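Local atomic coordinates of aminoacyl-histidine dipeptidase (Vibrio alginolyticus, PDB entry 3MRU), a protein that is a zinc-dependent metallopeptidase of the M20C family that probably hydrolyses dipeptides, carnosine and other Xaa-His dipeptides among them. Residues N230-G236 with L328-N333; Q209-K213 with R264-V268. All coordinates share one frame; numbering follows the deposited sequence.

Contact 1 of 2, residues N230-G236 with L328-N333; sequences NANKLIG and LNACPN
K233 lays its aliphatic chain alongside N333, the two side chains running past each other in opposite directions with K233 CD 3.5 Å from N333 CB. The lysine chain is bent on the way to that overlap. A turn about the CG–CD bond (chi3 65°) carries the ammonium away from N333 and into the backbone carbonyls where helix 318-330 ends. There K233 NZ donates to C331 O at 2.6 Å, with a C=O...N angle of 162°, so the donor comes in almost head-on to the oxygen. A second, longer bond of 3.2 Å runs from K233 NZ to N329 O, and here the donor stands above the carbonyl plane, 53° out of it. C331 is the first residue to leave helical geometry, so the lysine grips both the final turn and the residue that breaks it. A positive charge at this place would probably be stabilised by the helix dipole. In fold terms, the C-terminal end of helix 318-330 abuts the first turns of helix 231-242, whose N-cap is N230, and both lean on strand 346-358 of the large mixed sheet. L328 fills the apolar part of the junction. It points at the other helix, and its CD2 branch reaches G236 CA at 4.0 Å while passing N232 O at 3.9 Å. I355 of the strand touches the side chains of both L328 and N232. One strand residue, V352, holds the two segments by its backbone: its N-H is bonded to N333 OD1 and its carbonyl accepts N232 ND2. At the other end, N329 reaches round toward the G236 carbonyl, a loose approach at the partly exposed margin.

Contact 2 of 2, residues Q209-K213 with R264-V268; sequences QLTLK and REAFV
L212 O is approached by two neighbouring residues of the facing segment: A266 N donates to it at 3.0 Å, and the CA-H of E265 closes on it with E265 CA 3.4 Å away. The pair L212 and A266 is completed by the return bond, L212 N to A266 O, also 3.0 Å long and nearly straight at 168°. Further along, V268 N donates to L210 O. Between these bonds T211 and F267 form a non-hydrogen-bonded pair, and their side chains meet root to root, T211 CB 3.6 Å from F267 CB. The F267 ring carries the amide of Q209 over one face. Q209's chain is extended, CG lying opposite its backbone N (chi1 178°), and this brings NE2 to 3.8 Å from F267 CE1, above the rim of the ring with the amide plane inclined 59° to it. Past the other end of the ladder, K213 and E265 run side by side in the same direction. Their aliphatic parts touch, K213 CB to E265 CB at 3.8 Å, whereas K213 NZ and E265 OE1 stay 4.5 Å apart, too far for a salt bridge. L210, L212, A266 and V268 share the buried face, where L210 CD1 packs on V268 CG1 and helices 231-242 and 277-295 lie on top. With strands 303-308 and 249-255 flanking the pair, this is the antiparallel sheet backed by two helices that is characteristic of the M20 dimerisation domain.

Helix 231-242 is the element common to the two contacts, whose centres lie 12 Å apart. One side of its first turns meets segment 328-333 in contact 1, while A231, L234 and I235 pack onto the buried face of the strand pair in contact 2. There A231 CB lies 3.5 Å from A266 CB, and L234 CB 3.6 Å from L212 CD2. The segments alternate along the chain, 209-213, 230-236, 264-268 and then 328-333, so the two contacts cross along the chain. Both lie away from the two zinc ions, one held by H80, D119 and D173 and the other by D119 and H461, with D119 shared by both.

Contact 1 of 2, residues N230-G236 with L328-N333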
loop_
_atom_site.group_PDB
_atom_site.type_symbol
_atom_site.label_atom_id
_atom_site.label_comp_id
_atom_site.label_asym_id
_atom_site.label_seq_id
_atom_site.Cartn_x
_atom_site.Cartn_y
_atom_site.Cartn_z
ATOM N N ASN A 230 15.657 2.528 12.436
ATOM C CA ASN A 230 15.243 1.142 12.283
ATOM C C ASN A 230 15.891 0.406 13.444
ATOM O O ASN A 230 17.105 0.157 13.463
ATOM C CB ASN A 230 15.662 0.631 10.891
ATOM C CG ASN A 230 15.358 -0.840 10.663
ATOM O OD1 ASN A 230 14.646 -1.182 9.727
ATOM N ND2 ASN A 230 15.932 -1.716 11.484
ATOM N N ALA A 231 15.060 0.077 14.425
ATOM C CA ALA A 231 15.492 -0.598 15.656
ATOM C C ALA A 231 16.454 -1.784 15.414
ATOM O O ALA A 231 17.473 -1.914 16.109
ATOM C CB ALA A 231 14.260 -1.045 16.442
ATOM N N ASN A 232 16.123 -2.619 14.421
ATOM C CA ASN A 232 16.901 -3.803 14.066
ATOM C C ASN A 232 18.300 -3.427 13.756
ATOM O O ASN A 232 19.237 -4.046 14.235
ATOM C CB ASN A 232 16.321 -4.479 12.827
ATOM C CG ASN A 232 15.128 -5.359 13.144
ATOM O OD1 ASN A 232 15.110 -6.040 14.169
ATOM N ND2 ASN A 232 14.134 -5.366 12.255
ATOM N N LYS A 233 18.429 -2.388 12.943
ATOM C CA LYS A 233 19.726 -2.015 12.401
ATOM C C LYS A 233 20.594 -1.319 13.433
ATOM O O LYS A 233 21.801 -1.527 13.487
ATOM C CB LYS A 233 19.574 -1.199 11.109
ATOM C CG LYS A 233 19.037 -2.028 9.977
ATOM C CD LYS A 233 19.886 -1.901 8.738
ATOM C CE LYS A 233 21.305 -2.462 8.901
ATOM N NZ LYS A 233 22.164 -2.179 7.697
ATOM N N LEU A 234 19.973 -0.517 14.277
ATOM C CA LEU A 234 20.730 0.175 15.290
ATOM C C LEU A 234 21.408 -0.801 16.267
ATOM O O LEU A 234 22.592 -0.675 16.576
ATOM C CB LEU A 234 19.837 1.199 15.988
ATOM C CG LEU A 234 19.292 2.236 14.986
ATOM C CD1 LEU A 234 18.297 3.204 15.600
ATOM C CD2 LEU A 234 20.411 3.017 14.264
ATOM N N ILE A 235 20.671 -1.812 16.707
ATOM C CA ILE A 235 21.254 -2.834 17.563
ATOM C C ILE A 235 22.269 -3.708 16.831
ATOM O O ILE A 235 23.105 -4.333 17.451
ATOM C CB ILE A 235 20.179 -3.716 18.196
ATOM C CG1 ILE A 235 19.123 -2.843 18.868
ATOM C CG2 ILE A 235 20.811 -4.669 19.211
ATOM C CD1 ILE A 235 19.594 -1.922 20.028
ATOM N N GLY A 236 22.185 -3.766 15.513
ATOM C CA GLY A 236 23.149 -4.529 14.766
ATOM C C GLY A 236 24.420 -3.719 14.697
ATOM O O GLY A 236 25.509 -4.247 14.872
ATOM N N LEU A 328 23.662 -8.614 8.773
ATOM C CA LEU A 328 22.749 -7.588 9.232
ATOM C C LEU A 328 23.330 -6.183 9.007
ATOM O O LEU A 328 22.642 -5.299 8.498
ATOM C CB LEU A 328 22.406 -7.816 10.697
ATOM C CG LEU A 328 21.450 -6.796 11.315
ATOM C CD1 LEU A 328 20.226 -6.555 10.394
ATOM C CD2 LEU A 328 21.047 -7.192 12.742
ATOM N N ASN A 329 24.600 -5.988 9.351
ATOM C CA ASN A 329 25.242 -4.697 9.189
ATOM C C ASN A 329 25.472 -4.240 7.746
ATOM O O ASN A 329 25.224 -3.069 7.404
ATOM C CB ASN A 329 26.575 -4.701 9.907
ATOM C CG ASN A 329 26.979 -3.333 10.359
ATOM O OD1 ASN A 329 27.986 -2.818 9.908
ATOM N ND2 ASN A 329 26.189 -2.725 11.255
ATOM N N ALA A 330 25.973 -5.153 6.918
ATOM C CA ALA A 330 26.274 -4.833 5.531
ATOM C C ALA A 330 24.986 -4.476 4.832
ATOM O O ALA A 330 24.875 -3.465 4.154
ATOM C CB ALA A 330 26.935 -6.012 4.839
ATOM N N CYS A 331 23.994 -5.320 5.039
ATOM C CA CYS A 331 22.701 -5.235 4.378
ATOM C C CYS A 331 22.126 -3.799 4.251
ATOM O O CYS A 331 22.027 -3.083 5.238
ATOM C CB CYS A 331 21.764 -6.188 5.130
ATOM S SG CYS A 331 20.082 -6.195 4.620
ATOM N N PRO A 332 21.762 -3.378 3.032
ATOM C CA PRO A 332 21.169 -2.061 2.807
ATOM C C PRO A 332 19.828 -1.914 3.504
ATOM O O PRO A 332 19.190 -2.912 3.808
ATOM C CB PRO A 332 20.963 -2.021 1.300
ATOM C CG PRO A 332 20.898 -3.441 0.904
ATOM C CD PRO A 332 21.889 -4.121 1.771
ATOM N N ASN A 333 19.423 -0.673 3.764
ATOM C CA ASN A 333 18.156 -0.372 4.425
ATOM C C ASN A 333 17.770 1.088 4.233
ATOM O O ASN A 333 18.639 1.949 4.138
ATOM C CB ASN A 333 18.204 -0.697 5.921
ATOM C CG ASN A 333 16.845 -0.527 6.588
ATOM O OD1 ASN A 333 15.844 -1.066 6.118
ATOM N ND2 ASN A 333 16.802 0.231 7.674
#

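Contact 2 of 2, residues Q209-K213 with R264-V268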
loop_
_atom_site.group_PDB
_atom_site.type_symbol
_atom_site.label_atom_id
_atom_site.label_comp_id
_atom_site.label_asym_id
_atom_site.label_seq_id
_atom_site.Cartn_x
_atom_site.Cartn_y
_atom_site.Cartn_z
ATOM N N GLN A 209 20.293 -8.192 28.682
ATOM C CA GLN A 209 19.306 -7.920 27.648
ATOM C C GLN A 209 19.319 -6.428 27.292
ATOM O O GLN A 209 18.601 -5.595 27.889
ATOM C CB GLN A 209 17.909 -8.360 28.097
ATOM C CG GLN A 209 16.811 -8.064 27.089
ATOM C CD GLN A 209 15.458 -8.515 27.573
ATOM O OE1 GLN A 209 14.878 -7.919 28.481
ATOM N NE2 GLN A 209 14.944 -9.579 26.972
ATOM N N LEU A 210 20.150 -6.110 26.309
ATOM C CA LEU A 210 20.221 -4.784 25.751
ATOM C C LEU A 210 19.009 -4.562 24.845
ATOM O O LEU A 210 18.782 -5.303 23.888
ATOM C CB LEU A 210 21.512 -4.637 24.962
ATOM C CG LEU A 210 22.703 -5.468 25.437
ATOM C CD1 LEU A 210 23.881 -5.331 24.473
ATOM C CD2 LEU A 210 23.124 -5.094 26.864
ATOM N N THR A 211 18.226 -3.538 25.144
ATOM C CA THR A 211 17.004 -3.306 24.397
ATOM C C THR A 211 16.854 -1.850 23.933
ATOM O O THR A 211 17.301 -0.929 24.583
ATOM C CB THR A 211 15.779 -3.813 25.194
ATOM O OG1 THR A 211 14.640 -2.997 24.911
ATOM C CG2 THR A 211 16.060 -3.818 26.704
ATOM N N LEU A 212 16.243 -1.649 22.782
ATOM C CA LEU A 212 16.106 -0.314 22.248
ATOM C C LEU A 212 14.681 -0.114 21.735
ATOM O O LEU A 212 14.208 -0.882 20.894
ATOM C CB LEU A 212 17.163 -0.065 21.151
ATOM C CG LEU A 212 16.970 1.061 20.110
ATOM C CD1 LEU A 212 17.194 2.434 20.701
ATOM C CD2 LEU A 212 17.873 0.872 18.928
ATOM N N LYS A 213 13.997 0.908 22.250
ATOM C CA LYS A 213 12.635 1.197 21.816
ATOM C C LYS A 213 12.260 2.672 21.943
ATOM O O LYS A 213 13.106 3.528 22.249
ATOM C CB LYS A 213 11.600 0.360 22.594
ATOM C CG LYS A 213 11.517 0.617 24.101
ATOM C CD LYS A 213 10.406 -0.227 24.724
ATOM C CE LYS A 213 9.921 0.329 26.069
ATOM N NZ LYS A 213 9.313 -0.769 26.892
ATOM N N ARG A 264 10.160 -0.444 15.500
ATOM C CA ARG A 264 10.395 0.562 16.519
ATOM C C ARG A 264 11.042 -0.001 17.770
ATOM O O ARG A 264 11.713 0.718 18.501
ATOM C CB ARG A 264 9.103 1.263 16.877
ATOM C CG ARG A 264 8.177 0.421 17.689
ATOM C CD ARG A 264 6.967 1.207 18.057
ATOM N NE ARG A 264 6.336 1.819 16.892
ATOM C CZ ARG A 264 5.391 2.746 16.975
ATOM N NH1 ARG A 264 4.858 3.260 15.872
ATOM N NH2 ARG A 264 4.985 3.170 18.173
ATOM N N GLU A 265 10.845 -1.279 18.029
ATOM C CA GLU A 265 11.422 -1.876 19.206
ATOM C C GLU A 265 12.203 -3.071 18.760
ATOM O O GLU A 265 11.755 -3.797 17.895
ATOM C CB GLU A 265 10.316 -2.281 20.175
ATOM C CG GLU A 265 10.761 -3.168 21.343
ATOM C CD GLU A 265 9.669 -3.330 22.396
ATOM O OE1 GLU A 265 9.989 -3.715 23.557
ATOM O OE2 GLU A 265 8.485 -3.062 22.063
ATOM N N ALA A 266 13.378 -3.277 19.324
ATOM C CA ALA A 266 14.163 -4.448 18.999
ATOM C C ALA A 266 15.047 -4.721 20.167
ATOM O O ALA A 266 15.332 -3.824 20.947
ATOM C CB ALA A 266 15.000 -4.194 17.789
ATOM N N PHE A 267 15.497 -5.954 20.304
ATOM C CA PHE A 267 16.383 -6.258 21.404
ATOM C C PHE A 267 17.258 -7.462 21.155
ATOM O O PHE A 267 16.921 -8.346 20.374
ATOM C CB PHE A 267 15.584 -6.448 22.692
ATOM C CG PHE A 267 14.873 -7.771 22.793
ATOM C CD1 PHE A 267 15.581 -8.945 23.085
ATOM C CD2 PHE A 267 13.492 -7.839 22.647
ATOM C CE1 PHE A 267 14.935 -10.162 23.199
ATOM C CE2 PHE A 267 12.828 -9.071 22.772
ATOM C CZ PHE A 267 13.558 -10.228 23.047
ATOM N N VAL A 268 18.380 -7.489 21.848
ATOM C CA VAL A 268 19.267 -8.603 21.810
ATOM C C VAL A 268 19.486 -8.950 23.268
ATOM O O VAL A 268 19.571 -8.056 24.113
ATOM C CB VAL A 268 20.602 -8.229 21.107
ATOM C CG1 VAL A 268 21.479 -7.402 22.028
ATOM C CG2 VAL A 268 21.377 -9.450 20.740
#